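Local coordinates for protein hydrolase, alpha/beta hydrolase FOLD family (Staphylococcus aureus, PDB 2XMZ) that catalyses a step of menaquinone biosynthesis, releasing pyruvate to form 2-succinyl-6-hydroxy-2,4-cyclohexadiene-1-carboxylate, at residues 23-28 with 150-155; 56-61 with 66-71; 139-144 with 187-192; 156-161 with 174-179. All coordinates share one frame; numbering follows the deposited sequence. Where two conformers were deposited one is given.

Contact 1: residues 23-28 with 150-155; sequences HGFLSD and NDWEKL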
loop_
_atom_site.group_PDB
_atom_site.type_symbol
_atom_site.label_atom_id
_atom_site.label_comp_id
_atom_site.label_asym_id
_atom_site.label_seq_id
_atom_site.Cartn_x
_atom_site.Cartn_y
_atom_site.Cartn_z
ATOM N N HIS A 23 -1.756 -0.301 -3.754
ATOM C CA HIS A 23 -2.687 0.664 -3.173
ATOM C C HIS A 23 -3.086 0.236 -1.753
ATOM O O HIS A 23 -2.629 -0.793 -1.251
ATOM C CB HIS A 23 -3.951 0.713 -4.042
ATOM C CG HIS A 23 -4.607 -0.631 -4.172
ATOM N ND1 HIS A 23 -5.523 -1.096 -3.257
ATOM C CD2 HIS A 23 -4.419 -1.634 -5.062
ATOM C CE1 HIS A 23 -5.886 -2.324 -3.587
ATOM N NE2 HIS A 23 -5.228 -2.676 -4.678
ATOM N N GLY A 24 -3.980 1.008 -1.135
ATOM C CA GLY A 24 -4.462 0.729 0.214
ATOM C C GLY A 24 -5.874 0.131 0.216
ATOM O O GLY A 24 -6.493 -0.039 -0.845
ATOM N N PHE A 25 -6.358 -0.180 1.408
ATOM C CA PHE A 25 -7.672 -0.752 1.633
ATOM C C PHE A 25 -8.785 0.155 1.112
ATOM O O PHE A 25 -8.693 1.391 1.214
ATOM C CB PHE A 25 -7.868 -1.036 3.123
ATOM C CG PHE A 25 -9.209 -1.640 3.436
ATOM C CD1 PHE A 25 -9.513 -2.928 2.998
ATOM C CD2 PHE A 25 -10.158 -0.929 4.152
ATOM C CE1 PHE A 25 -10.734 -3.501 3.267
ATOM C CE2 PHE A 25 -11.405 -1.492 4.440
ATOM C CZ PHE A 25 -11.700 -2.786 3.996
ATOM N N LEU A 26 -9.831 -0.445 0.558
ATOM C CA LEU A 26 -11.019 0.297 0.107
ATOM C C LEU A 26 -10.679 1.251 -1.030
ATOM O O LEU A 26 -11.240 2.348 -1.145
ATOM C CB LEU A 26 -11.649 1.100 1.254
ATOM C CG LEU A 26 -12.970 0.784 1.964
ATOM C CD1 LEU A 26 -13.469 2.051 2.672
ATOM C CD2 LEU A 26 -14.060 0.235 1.073
ATOM N N SER A 27 -9.748 0.841 -1.871
ATOM C CA SER A 27 -9.240 1.703 -2.917
ATOM C C SER A 27 -8.686 0.763 -3.943
ATOM O O SER A 27 -8.891 -0.444 -3.841
ATOM C CB SER A 27 -8.139 2.616 -2.356
ATOM O OG SER A 27 -7.514 3.382 -3.379
ATOM N N ASP A 28 -8.024 1.298 -4.963
ATOM C CA ASP A 28 -7.376 0.452 -5.930
ATOM C C ASP A 28 -6.321 1.283 -6.642
ATOM O O ASP A 28 -6.001 2.418 -6.227
ATOM C CB ASP A 28 -8.391 -0.209 -6.908
ATOM C CG ASP A 28 -9.306 0.784 -7.589
ATOM O OD1 ASP A 28 -10.548 0.635 -7.487
ATOM O OD2 ASP A 28 -8.818 1.713 -8.255
ATOM N N ASN A 150 -19.356 5.907 4.679
ATOM C CA ASN A 150 -19.776 7.040 5.497
ATOM C C ASN A 150 -19.077 7.053 6.866
ATOM O O ASN A 150 -18.545 8.090 7.293
ATOM C CB ASN A 150 -21.303 7.078 5.621
ATOM C CG ASN A 150 -21.982 7.452 4.313
ATOM O OD1 ASN A 150 -21.344 7.952 3.379
ATOM N ND2 ASN A 150 -23.284 7.223 4.242
ATOM N N ASP A 151 -19.039 5.888 7.520
ATOM C CA ASP A 151 -18.363 5.733 8.809
ATOM C C ASP A 151 -16.830 5.783 8.652
ATOM O O ASP A 151 -16.149 6.402 9.465
ATOM C CB ASP A 151 -18.787 4.428 9.497
ATOM C CG ASP A 151 -20.210 4.468 10.038
ATOM O OD1 ASP A 151 -20.941 5.471 9.840
ATOM O OD2 ASP A 151 -20.605 3.472 10.685
ATOM N N TRP A 152 -16.309 5.144 7.599
ATOM C CA TRP A 152 -14.871 5.103 7.316
ATOM C C TRP A 152 -14.306 6.508 7.146
ATOM O O TRP A 152 -13.245 6.823 7.707
ATOM C CB TRP A 152 -14.602 4.286 6.059
ATOM C CG TRP A 152 -13.186 3.834 5.871
ATOM C CD1 TRP A 152 -12.298 4.291 4.941
ATOM C CD2 TRP A 152 -12.511 2.796 6.595
ATOM N NE1 TRP A 152 -11.107 3.601 5.039
ATOM C CE2 TRP A 152 -11.209 2.685 6.054
ATOM C CE3 TRP A 152 -12.879 1.949 7.648
ATOM C CZ2 TRP A 152 -10.261 1.770 6.545
ATOM C CZ3 TRP A 152 -11.931 1.036 8.137
ATOM C CH2 TRP A 152 -10.643 0.955 7.579
ATOM N N GLU A 153 -15.020 7.338 6.383
ATOM C CA GLU A 153 -14.704 8.764 6.201
ATOM C C GLU A 153 -14.501 9.537 7.507
ATOM O O GLU A 153 -13.788 10.529 7.524
ATOM C CB GLU A 153 -15.831 9.468 5.439
ATOM C CG GLU A 153 -15.868 9.229 3.937
ATOM C CD GLU A 153 -16.925 10.071 3.223
ATOM O OE1 GLU A 153 -17.582 10.916 3.870
ATOM O OE2 GLU A 153 -17.088 9.899 1.998
ATOM N N LYS A 154 -15.169 9.113 8.581
ATOM C CA LYS A 154 -15.139 9.849 9.865
ATOM C C LYS A 154 -14.075 9.361 10.844
ATOM O O LYS A 154 -13.984 9.884 11.952
ATOM C CB LYS A 154 -16.503 9.798 10.558
ATOM C CG LYS A 154 -17.621 10.425 9.779
ATOM C CD LYS A 154 -18.919 10.405 10.586
ATOM C CE LYS A 154 -20.099 10.307 9.651
ATOM N NZ LYS A 154 -20.471 11.620 9.060
ATOM N N LEU A 155 -13.289 8.356 10.451
ATOM C CA LEU A 155 -12.218 7.850 11.317
ATOM C C LEU A 155 -11.158 8.929 11.545
ATOM O O LEU A 155 -10.833 9.669 10.618
ATOM C CB LEU A 155 -11.584 6.572 10.754
ATOM C CG LEU A 155 -12.376 5.259 10.831
ATOM C CD1 LEU A 155 -11.642 4.188 10.048
ATOM C CD2 LEU A 155 -12.583 4.813 12.270
HETATM O O HOH W 1 -8.729 3.253 3.624
#
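Phe25 and Leu26 reach from the loop after strand 17-22 to the same face of the Trp152 indole, on helix 145-152. The aromatic part is an offset edge-to-face pair: the CD2-CE2 edge of Phe25 points at the six-membered ring, with CD2 3.6 Å from Trp152 CZ2 and the ring planes at 65°. Both rings start anti to their own backbone nitrogens (chi1 -180° for Phe25, -163° for Trp152), which lets them extend toward the opposite segment. The aliphatic part is a CH-pi contact. Leu26 CD1 stands 3.6 Å from the centroid of the five-membered ring of Trp152, and a branched leucine can spread a methyl over that surface. On the other indole face lies Leu155 CD1, brought round by a type I turn. The polar part runs through one water, which receives the Trp152 NE1 proton at 2.8 Å in the indole plane and donates to Phe25 O at 3.0 Å. Met184 of helix 181-191 also packs on Phe25. The His23-Gly24-Phe25 sequence after a central strand is the loop that in alpha/beta hydrolases commonly contributes to the oxyanion hole; here the helical cap rests upon it.

Contact 2: residues 56-61 with 66-71; sequences DQSSMD and FDYITT
Tyr68 buries the most surface here, and its hydroxyl meets Ser58, with OH 3.1 Å from Ser58 OG, within hydrogen-bonding distance. The serine oxygen comes at the edge of the phenol, close to the ring plane, while Ser58 CB sits 3.3 Å from the same Tyr68 OH. With chi1 of 179°, the Tyr68 ring is thrown out from the helix towards the loop, and a tyrosine is long enough to bring a polar group there. Ser58 is small and doubly tied to Asp56: its OG donates to the syn lone pair of Asp56 OD1 at 2.7 Å, and its backbone N donates to Asp56 OD2 at 2.9 Å from above the carboxylate plane, closing an Asx turn. The carboxylate thus fixes where the serine hydroxyl stands. Ser59 adds a water link: a single water accepts from Ser59 N at 3.0 Å and sits doubtfully close to Tyr68 OH. Further on, Ser59 OG accepts from Asp61 N in an ST turn. Trp64, in the chain between the two segments, meets the Tyr68 ring, and its NE1 hydrogen-bonds to Ser59 O. This surface contact links the loop after strand 44-48 to helix 66-77, whose inner residues Phe66 and Ile69 pack on helices 92-103 and 181-191.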
loop_
_atom_site.group_PDB
_atom_site.type_symbol
_atom_site.label_atom_id
_atom_site.label_comp_id
_atom_site.label_asym_id
_atom_site.label_seq_id
_atom_site.Cartn_x
_atom_site.Cartn_y
_atom_site.Cartn_z
ATOM N N ASP A 56 -9.370 -6.604 -9.463
ATOM C CA ASP A 56 -8.945 -7.930 -9.054
ATOM C C ASP A 56 -10.043 -8.962 -9.260
ATOM O O ASP A 56 -11.228 -8.686 -9.038
ATOM C CB ASP A 56 -8.521 -7.946 -7.585
ATOM C CG ASP A 56 -8.326 -9.350 -7.070
ATOM O OD1 ASP A 56 -7.235 -9.922 -7.331
ATOM O OD2 ASP A 56 -9.289 -9.893 -6.466
ATOM N N GLN A 57 -9.640 -10.154 -9.689
ATOM C CA GLN A 57 -10.570 -11.255 -9.842
ATOM C C GLN A 57 -10.135 -12.528 -9.102
ATOM O O GLN A 57 -10.395 -13.635 -9.556
ATOM C CB GLN A 57 -10.868 -11.543 -11.336
ATOM C CG GLN A 57 -11.545 -10.401 -12.117
ATOM C CD GLN A 57 -11.511 -10.594 -13.634
ATOM O OE1 GLN A 57 -10.508 -11.041 -14.200
ATOM N NE2 GLN A 57 -12.600 -10.237 -14.294
ATOM N N SER A 58 -9.466 -12.351 -7.974
ATOM C CA SER A 58 -9.175 -13.441 -7.047
ATOM C C SER A 58 -10.474 -14.176 -6.622
ATOM O O SER A 58 -11.507 -13.539 -6.340
ATOM C CB SER A 58 -8.438 -12.905 -5.830
ATOM O OG SER A 58 -7.142 -12.411 -6.181
ATOM N N SER A 59 -10.421 -15.506 -6.605
ATOM C CA SER A 59 -11.583 -16.317 -6.265
ATOM C C SER A 59 -12.023 -16.060 -4.832
ATOM O O SER A 59 -11.202 -16.107 -3.921
ATOM C CB SER A 59 -11.297 -17.805 -6.397
ATOM O OG SER A 59 -12.401 -18.534 -5.837
ATOM N N MET A 60 -13.330 -15.852 -4.641
ATOM C CA MET A 60 -13.907 -15.741 -3.304
ATOM C C MET A 60 -13.699 -17.000 -2.484
ATOM O O MET A 60 -13.904 -16.987 -1.274
ATOM C CB MET A 60 -15.415 -15.483 -3.359
ATOM C CG MET A 60 -15.844 -14.146 -3.930
ATOM S SD MET A 60 -14.840 -12.855 -3.219
ATOM C CE MET A 60 -15.509 -12.748 -1.566
ATOM N N ASP A 61 -13.317 -18.086 -3.150
ATOM C CA ASP A 61 -13.249 -19.383 -2.508
ATOM C C ASP A 61 -11.798 -19.810 -2.228
ATOM O O ASP A 61 -11.519 -20.947 -1.879
ATOM C CB ASP A 61 -14.080 -20.415 -3.296
ATOM C CG ASP A 61 -15.569 -20.020 -3.383
ATOM O OD1 ASP A 61 -16.114 -19.444 -2.405
ATOM O OD2 ASP A 61 -16.215 -20.289 -4.419
ATOM N N PHE A 66 -1.359 -13.743 3.206
ATOM C CA PHE A 66 -0.132 -13.193 2.659
ATOM C C PHE A 66 0.637 -14.105 1.692
ATOM O O PHE A 66 1.283 -13.614 0.770
ATOM C CB PHE A 66 0.755 -12.612 3.768
ATOM C CG PHE A 66 0.301 -11.249 4.208
ATOM C CD1 PHE A 66 0.821 -10.110 3.597
ATOM C CD2 PHE A 66 -0.719 -11.112 5.168
ATOM C CE1 PHE A 66 0.361 -8.826 3.965
ATOM C CE2 PHE A 66 -1.197 -9.860 5.529
ATOM C CZ PHE A 66 -0.639 -8.708 4.954
ATOM N N ASP A 67 0.542 -15.416 1.882
ATOM C CA ASP A 67 1.252 -16.322 1.000
ATOM C C ASP A 67 0.571 -16.367 -0.363
ATOM O O ASP A 67 1.243 -16.403 -1.390
ATOM C CB ASP A 67 1.330 -17.741 1.560
ATOM C CG ASP A 67 2.101 -18.684 0.635
ATOM O OD1 ASP A 67 1.508 -19.632 0.086
ATOM O OD2 ASP A 67 3.306 -18.459 0.428
ATOM N N TYR A 68 -0.757 -16.345 -0.354
ATOM C CA TYR A 68 -1.548 -16.161 -1.580
ATOM C C TYR A 68 -1.165 -14.881 -2.325
ATOM O O TYR A 68 -0.930 -14.898 -3.533
ATOM C CB TYR A 68 -3.052 -16.151 -1.275
ATOM C CG TYR A 68 -3.907 -15.939 -2.513
ATOM C CD1 TYR A 68 -4.327 -17.031 -3.297
ATOM C CD2 TYR A 68 -4.296 -14.652 -2.900
ATOM C CE1 TYR A 68 -5.108 -16.842 -4.452
ATOM C CE2 TYR A 68 -5.080 -14.447 -4.042
ATOM C CZ TYR A 68 -5.474 -15.542 -4.812
ATOM O OH TYR A 68 -6.239 -15.322 -5.926
ATOM N N ILE A 69 -1.127 -13.771 -1.611
ATOM C CA ILE A 69 -0.756 -12.484 -2.221
ATOM C C ILE A 69 0.692 -12.510 -2.732
ATOM O O ILE A 69 0.979 -11.986 -3.814
ATOM C CB ILE A 69 -0.965 -11.316 -1.256
ATOM C CG1 ILE A 69 -2.451 -11.151 -0.958
ATOM C CG2 ILE A 69 -0.392 -9.989 -1.838
ATOM C CD1 ILE A 69 -2.705 -10.579 0.395
ATOM N N THR A 70 1.587 -13.133 -1.976
ATOM C CA THR A 70 2.985 -13.303 -2.422
ATOM C C THR A 70 3.066 -14.060 -3.733
ATOM O O THR A 70 3.806 -13.650 -4.634
ATOM C CB THR A 70 3.804 -14.002 -1.348
ATOM O OG1 THR A 70 3.826 -13.142 -0.220
ATOM C CG2 THR A 70 5.278 -14.292 -1.817
ATOM N N THR A 71 2.312 -15.160 -3.844
ATOM C CA THR A 71 2.264 -15.910 -5.094
ATOM C C THR A 71 1.742 -15.065 -6.238
ATOM O O THR A 71 2.281 -15.075 -7.337
ATOM C CB THR A 71 1.415 -17.180 -4.960
ATOM O OG1 THR A 71 2.073 -18.064 -4.052
ATOM C CG2 THR A 71 1.247 -17.885 -6.318
HETATM O O HOH W 2 -7.817 -16.802 -7.199
#

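Contact 3: residues 139-144 with 187-192; sequences VLDIAG and ALRDYG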
loop_
_atom_site.group_PDB
_atom_site.type_symbol
_atom_site.label_atom_id
_atom_site.label_comp_id
_atom_site.label_asym_id
_atom_site.label_seq_id
_atom_site.Cartn_x
_atom_site.Cartn_y
_atom_site.Cartn_z
ATOM N N VAL A 139 -20.140 -5.856 9.175
ATOM C CA VAL A 139 -20.869 -4.632 8.803
ATOM C C VAL A 139 -20.944 -4.479 7.275
ATOM O O VAL A 139 -21.960 -4.052 6.729
ATOM C CB VAL A 139 -20.216 -3.363 9.414
ATOM C CG1 VAL A 139 -20.918 -2.099 8.911
ATOM C CG2 VAL A 139 -20.253 -3.409 10.951
ATOM N N LEU A 140 -19.858 -4.835 6.592
ATOM C CA LEU A 140 -19.813 -4.760 5.133
ATOM C C LEU A 140 -20.764 -5.770 4.483
ATOM O O LEU A 140 -21.624 -5.378 3.708
ATOM C CB LEU A 140 -18.376 -4.927 4.622
ATOM C CG LEU A 140 -17.502 -3.663 4.705
ATOM C CD1 LEU A 140 -15.990 -4.010 4.764
ATOM C CD2 LEU A 140 -17.806 -2.750 3.511
ATOM N N ASP A 141 -20.609 -7.057 4.811
ATOM C CA ASP A 141 -21.474 -8.135 4.302
ATOM C C ASP A 141 -22.973 -7.853 4.477
ATOM O O ASP A 141 -23.802 -8.350 3.701
ATOM C CB ASP A 141 -21.154 -9.452 5.021
ATOM C CG ASP A 141 -20.056 -10.265 4.347
ATOM O OD1 ASP A 141 -19.583 -9.893 3.240
ATOM O OD2 ASP A 141 -19.673 -11.305 4.944
ATOM N N ILE A 142 -23.306 -7.069 5.503
ATOM C CA ILE A 142 -24.697 -6.830 5.918
ATOM C C ILE A 142 -25.236 -5.442 5.523
ATOM O O ILE A 142 -26.273 -5.354 4.860
ATOM C CB ILE A 142 -24.891 -7.087 7.453
ATOM C CG1 ILE A 142 -24.611 -8.564 7.782
ATOM C CG2 ILE A 142 -26.307 -6.679 7.912
ATOM C CD1 ILE A 142 -24.561 -8.898 9.277
ATOM N N ALA A 143 -24.532 -4.373 5.909
ATOM C CA ALA A 143 -25.030 -3.007 5.689
ATOM C C ALA A 143 -24.620 -2.348 4.357
ATOM O O ALA A 143 -25.177 -1.310 3.976
ATOM C CB ALA A 143 -24.690 -2.105 6.886
ATOM N N GLY A 144 -23.655 -2.938 3.656
ATOM C CA GLY A 144 -23.284 -2.481 2.306
ATOM C C GLY A 144 -22.155 -1.463 2.246
ATOM O O GLY A 144 -21.628 -1.042 3.278
ATOM N N ALA A 187 -11.235 -9.291 2.212
ATOM C CA ALA A 187 -9.903 -8.684 2.380
ATOM C C ALA A 187 -9.562 -8.487 3.858
ATOM O O ALA A 187 -8.465 -8.857 4.304
ATOM C CB ALA A 187 -9.794 -7.346 1.608
ATOM N N LEU A 188 -10.484 -7.909 4.612
ATOM C CA LEU A 188 -10.286 -7.739 6.068
ATOM C C LEU A 188 -10.056 -9.056 6.802
ATOM O O LEU A 188 -9.096 -9.179 7.567
ATOM C CB LEU A 188 -11.456 -6.983 6.706
ATOM C CG LEU A 188 -11.567 -5.494 6.339
ATOM C CD1 LEU A 188 -12.884 -4.919 6.857
ATOM C CD2 LEU A 188 -10.354 -4.682 6.830
ATOM N N ARG A 189 -10.934 -10.038 6.577
ATOM C CA ARG A 189 -10.795 -11.327 7.272
ATOM C C ARG A 189 -9.514 -12.083 6.904
ATOM O O ARG A 189 -8.919 -12.719 7.765
ATOM C CB ARG A 189 -12.037 -12.220 7.086
ATOM C CG ARG A 189 -13.379 -11.531 7.451
ATOM C CD ARG A 189 -14.536 -12.494 7.701
ATOM N NE ARG A 189 -15.832 -11.943 7.273
ATOM C CZ ARG A 189 -16.766 -11.404 8.068
ATOM N NH1 ARG A 189 -16.594 -11.279 9.397
ATOM N NH2 ARG A 189 -17.888 -10.961 7.522
ATOM N N ASP A 190 -9.106 -12.035 5.637
ATOM C CA ASP A 190 -7.959 -12.824 5.152
ATOM C C ASP A 190 -6.615 -12.124 5.271
ATOM O O ASP A 190 -5.620 -12.777 5.530
ATOM C CB ASP A 190 -8.138 -13.279 3.698
ATOM C CG ASP A 190 -9.284 -14.225 3.526
ATOM O OD1 ASP A 190 -9.968 -14.504 4.528
ATOM O OD2 ASP A 190 -9.504 -14.675 2.395
ATOM N N TYR A 191 -6.558 -10.818 5.059
ATOM C CA TYR A 191 -5.236 -10.147 5.165
ATOM C C TYR A 191 -5.241 -8.807 5.883
ATOM O O TYR A 191 -4.316 -7.983 5.728
ATOM C CB TYR A 191 -4.461 -10.119 3.844
ATOM C CG TYR A 191 -5.025 -9.297 2.704
ATOM C CD1 TYR A 191 -4.426 -8.084 2.351
ATOM C CD2 TYR A 191 -6.100 -9.749 1.940
ATOM C CE1 TYR A 191 -4.859 -7.343 1.274
ATOM C CE2 TYR A 191 -6.570 -8.999 0.835
ATOM C CZ TYR A 191 -5.936 -7.784 0.519
ATOM O OH TYR A 191 -6.322 -6.996 -0.545
ATOM N N GLY A 192 -6.267 -8.620 6.706
ATOM C CA GLY A 192 -6.298 -7.513 7.632
ATOM C C GLY A 192 -5.093 -7.573 8.543
ATOM O O GLY A 192 -4.443 -8.638 8.702
#
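Leu140 and Leu188 join two helices of the cap, the helical insertion that an alpha/beta hydrolase carries between two strands of its sheet: helix 123-143 meets helix 181-191 near their C-terminal turns. Their CD1 methyls approach to 3.9 Å, the side chains crossing at about a right angle. In both leucines CG lies anti to the carbonyl carbon, which directs the branched ends between the helices, where a flexible apolar group suits a buried place. Around this pair, Met184, Ile145 and Phe148 also touch Leu140, bringing helix 145-152 into the same apolar part of the cap.

One residue further along each helix the contact turns polar. Asp141 OD2 and Arg189 NH2 form a salt bridge of 3.2 Å. The nitrogen offers its N-H close to the guanidinium plane, but it meets the oxygen from well above the carboxylate, 58° out of plane, and the two planes are 45° apart; the bond is single and bent, with an N-H...O angle of 142°. A bend at chi3 helps bring the long arginine chain to this position at the outer side of the contact, where charged groups can meet solvent. Just beyond, Gly144 ends helix 123-143 with positive phi, where a CB would run into the carbonyl oxygen of Ala143, and at the same time occupies the N-cap of helix 145-152.

Contact 4: residues 156-161 with 174-179; sequences PLFQSQ and QQRLSQ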
loop_
_atom_site.group_PDB
_atom_site.type_symbol
_atom_site.label_atom_id
_atom_site.label_comp_id
_atom_site.label_asym_id
_atom_site.label_seq_id
_atom_site.Cartn_x
_atom_site.Cartn_y
_atom_site.Cartn_z
ATOM N N PRO A 156 -10.641 9.043 12.788
ATOM C CA PRO A 156 -9.602 10.044 13.083
ATOM C C PRO A 156 -8.399 9.941 12.133
ATOM O O PRO A 156 -7.794 10.955 11.780
ATOM C CB PRO A 156 -9.176 9.700 14.513
ATOM C CG PRO A 156 -10.364 9.036 15.127
ATOM C CD PRO A 156 -11.083 8.318 14.001
ATOM N N LEU A 157 -8.077 8.717 11.720
ATOM C CA LEU A 157 -6.996 8.474 10.786
ATOM C C LEU A 157 -7.107 9.368 9.552
ATOM O O LEU A 157 -6.091 9.793 9.001
ATOM C CB LEU A 157 -6.994 7.003 10.358
ATOM C CG LEU A 157 -5.808 6.485 9.540
ATOM C CD1 LEU A 157 -4.497 6.774 10.259
ATOM C CD2 LEU A 157 -5.985 4.988 9.281
ATOM N N PHE A 158 -8.343 9.660 9.138
ATOM C CA PHE A 158 -8.587 10.402 7.912
ATOM C C PHE A 158 -9.018 11.849 8.097
ATOM O O PHE A 158 -9.412 12.500 7.133
ATOM C CB PHE A 158 -9.606 9.662 7.059
ATOM C CG PHE A 158 -9.190 8.277 6.711
ATOM C CD1 PHE A 158 -8.053 8.059 5.943
ATOM C CD2 PHE A 158 -9.940 7.183 7.156
ATOM C CE1 PHE A 158 -7.656 6.751 5.607
ATOM C CE2 PHE A 158 -9.557 5.886 6.848
ATOM C CZ PHE A 158 -8.406 5.670 6.064
ATOM N N GLN A 159 -8.924 12.362 9.325
ATOM C CA GLN A 159 -9.401 13.711 9.624
ATOM C C GLN A 159 -8.803 14.772 8.686
ATOM O O GLN A 159 -9.499 15.690 8.250
ATOM C CB GLN A 159 -9.130 14.056 11.095
ATOM C CG GLN A 159 -9.731 15.351 11.547
ATOM C CD GLN A 159 -9.550 15.597 13.032
ATOM O OE1 GLN A 159 -10.131 16.537 13.589
ATOM N NE2 GLN A 159 -8.749 14.753 13.686
ATOM N N SER A 160 -7.521 14.620 8.356
ATOM C CA SER A 160 -6.823 15.571 7.493
ATOM C C SER A 160 -7.447 15.654 6.091
ATOM O O SER A 160 -7.313 16.671 5.419
ATOM C CB SER A 160 -5.344 15.209 7.371
ATOM O OG SER A 160 -5.209 14.023 6.605
ATOM N N GLN A 161 -8.145 14.606 5.669
ATOM C CA GLN A 161 -8.807 14.630 4.353
ATOM C C GLN A 161 -9.971 15.613 4.267
ATOM O O GLN A 161 -10.301 16.086 3.179
ATOM C CB GLN A 161 -9.275 13.235 3.939
ATOM C CG GLN A 161 -8.120 12.267 3.698
ATOM C CD GLN A 161 -8.557 10.950 3.110
ATOM O OE1 GLN A 161 -9.752 10.732 2.828
ATOM N NE2 GLN A 161 -7.589 10.053 2.898
ATOM N N GLN A 174 -15.648 8.102 -4.283
ATOM C CA GLN A 174 -16.068 7.297 -5.416
ATOM C C GLN A 174 -15.286 5.994 -5.492
ATOM O O GLN A 174 -15.876 4.932 -5.743
ATOM C CB GLN A 174 -15.944 8.111 -6.725
ATOM C CG GLN A 174 -16.098 7.316 -8.020
ATOM C CD GLN A 174 -14.853 6.528 -8.397
ATOM O OE1 GLN A 174 -14.945 5.389 -8.862
ATOM N NE2 GLN A 174 -13.678 7.126 -8.180
ATOM N N GLN A 175 -13.969 6.082 -5.277
ATOM C CA GLN A 175 -13.087 4.926 -5.308
ATOM C C GLN A 175 -13.482 3.920 -4.228
ATOM O O GLN A 175 -13.472 2.705 -4.466
ATOM C CB GLN A 175 -11.631 5.350 -5.144
ATOM C CG GLN A 175 -10.924 5.782 -6.448
ATOM C CD GLN A 175 -9.644 6.582 -6.214
ATOM O OE1 GLN A 175 -9.088 6.593 -5.108
ATOM N NE2 GLN A 175 -9.169 7.254 -7.261
ATOM N N ARG A 176 -13.842 4.429 -3.052
ATOM C CA ARG A 176 -14.306 3.582 -1.950
ATOM C C ARG A 176 -15.689 2.942 -2.258
ATOM O O ARG A 176 -15.893 1.735 -2.062
ATOM C CB ARG A 176 -14.364 4.401 -0.647
ATOM C CG ARG A 176 -12.984 4.967 -0.184
ATOM C CD ARG A 176 -13.151 5.775 1.092
ATOM N NE ARG A 176 -11.881 6.099 1.747
ATOM C CZ ARG A 176 -11.707 7.114 2.588
ATOM N NH1 ARG A 176 -12.715 7.932 2.887
ATOM N NH2 ARG A 176 -10.513 7.309 3.138
ATOM N N LEU A 177 -16.623 3.759 -2.752
ATOM C CA LEU A 177 -18.004 3.321 -3.033
ATOM C C LEU A 177 -18.067 2.286 -4.146
ATOM O O LEU A 177 -19.020 1.493 -4.235
ATOM C CB LEU A 177 -18.896 4.522 -3.376
ATOM C CG LEU A 177 -19.184 5.531 -2.243
ATOM C CD1 LEU A 177 -20.031 6.714 -2.743
ATOM C CD2 LEU A 177 -19.852 4.860 -1.066
ATOM N N SER A 178 -17.052 2.285 -5.006
ATOM C CA SER A 178 -17.044 1.351 -6.120
ATOM C C SER A 178 -16.496 -0.009 -5.702
ATOM O O SER A 178 -16.594 -0.969 -6.456
ATOM C CB SER A 178 -16.225 1.894 -7.273
ATOM O OG SER A 178 -14.864 1.836 -6.919
ATOM N N GLN A 179 -15.937 -0.106 -4.499
ATOM C CA GLN A 179 -15.435 -1.397 -4.038
ATOM C C GLN A 179 -16.601 -2.299 -3.697
ATOM O O GLN A 179 -17.650 -1.830 -3.285
ATOM C CB GLN A 179 -14.498 -1.241 -2.828
ATOM C CG GLN A 179 -13.269 -0.366 -3.085
ATOM C CD GLN A 179 -12.517 -0.747 -4.363
ATOM O OE1 GLN A 179 -12.287 -1.931 -4.629
ATOM N NE2 GLN A 179 -12.122 0.264 -5.152
HETATM O O HOH W 3 -11.754 9.920 4.523
#
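Arg176 and Phe158 approach from opposite directions, and the guanidinium meets the ring end-on rather than flat: its NH2 lies 3.7 Å above the centre of one face of Phe158, with the two planes 59° apart. Arg176 CZ stands 4.8 Å from the ring centroid and only 4° off the normal, a cation-pi contact made through one nitrogen. The opposite face of Phe158 is covered by Leu157 CB, so the ring is held between a charge and an aliphatic carbon. Arginine suits this place because its chain, extended from CG to NE, carries the positive group clear of helix 166-177.

Gln161, on the same segment as Phe158, reaches the same guanidinium, its amide almost parallel to it, 17° apart. OE1 is 3.5 Å from Arg176 NH2, in an oblique position. A water bridges them more firmly: it donates to Gln161 OE1 at 2.7 Å and, at the guanidinium edge, accepts from Arg176 NH1 at 2.7 Å. Through the water, a neutral amide can offer an acceptor to the buried guanidinium. Trp152 and Glu153 also touch the arginine side chain.

The contact ties the 3-10 segment 156-161 to helix 166-177, both within the helical cap of this alpha/beta hydrolase. Leu157 packs on Asp218 and His245, which with Ser91 have the geometry of a Ser-His-Asp triad, consistent with a place beside the active site.

From the N terminus, the loop after strand 17-22 opens contact 1, which closes 122 residues later on helix 145-152. Nested inside that long loop is contact 2, a short closure between the loop after strand 44-48 and the start of helix 66-77. Contact 3 opens on helix 123-143, before contact 1 has closed, and ends on helix 181-191, so the two cross; they touch where Phe25 packs on Leu188. Contact 4 lies within the loop of contact 3 and follows contact 1 in series, about 4 Å away between centres. Contacts 3 and 4 join cap elements to one another, contact 1 joins cap to core, and Tyr191 brings contact 3 against Ile69 of contact 2.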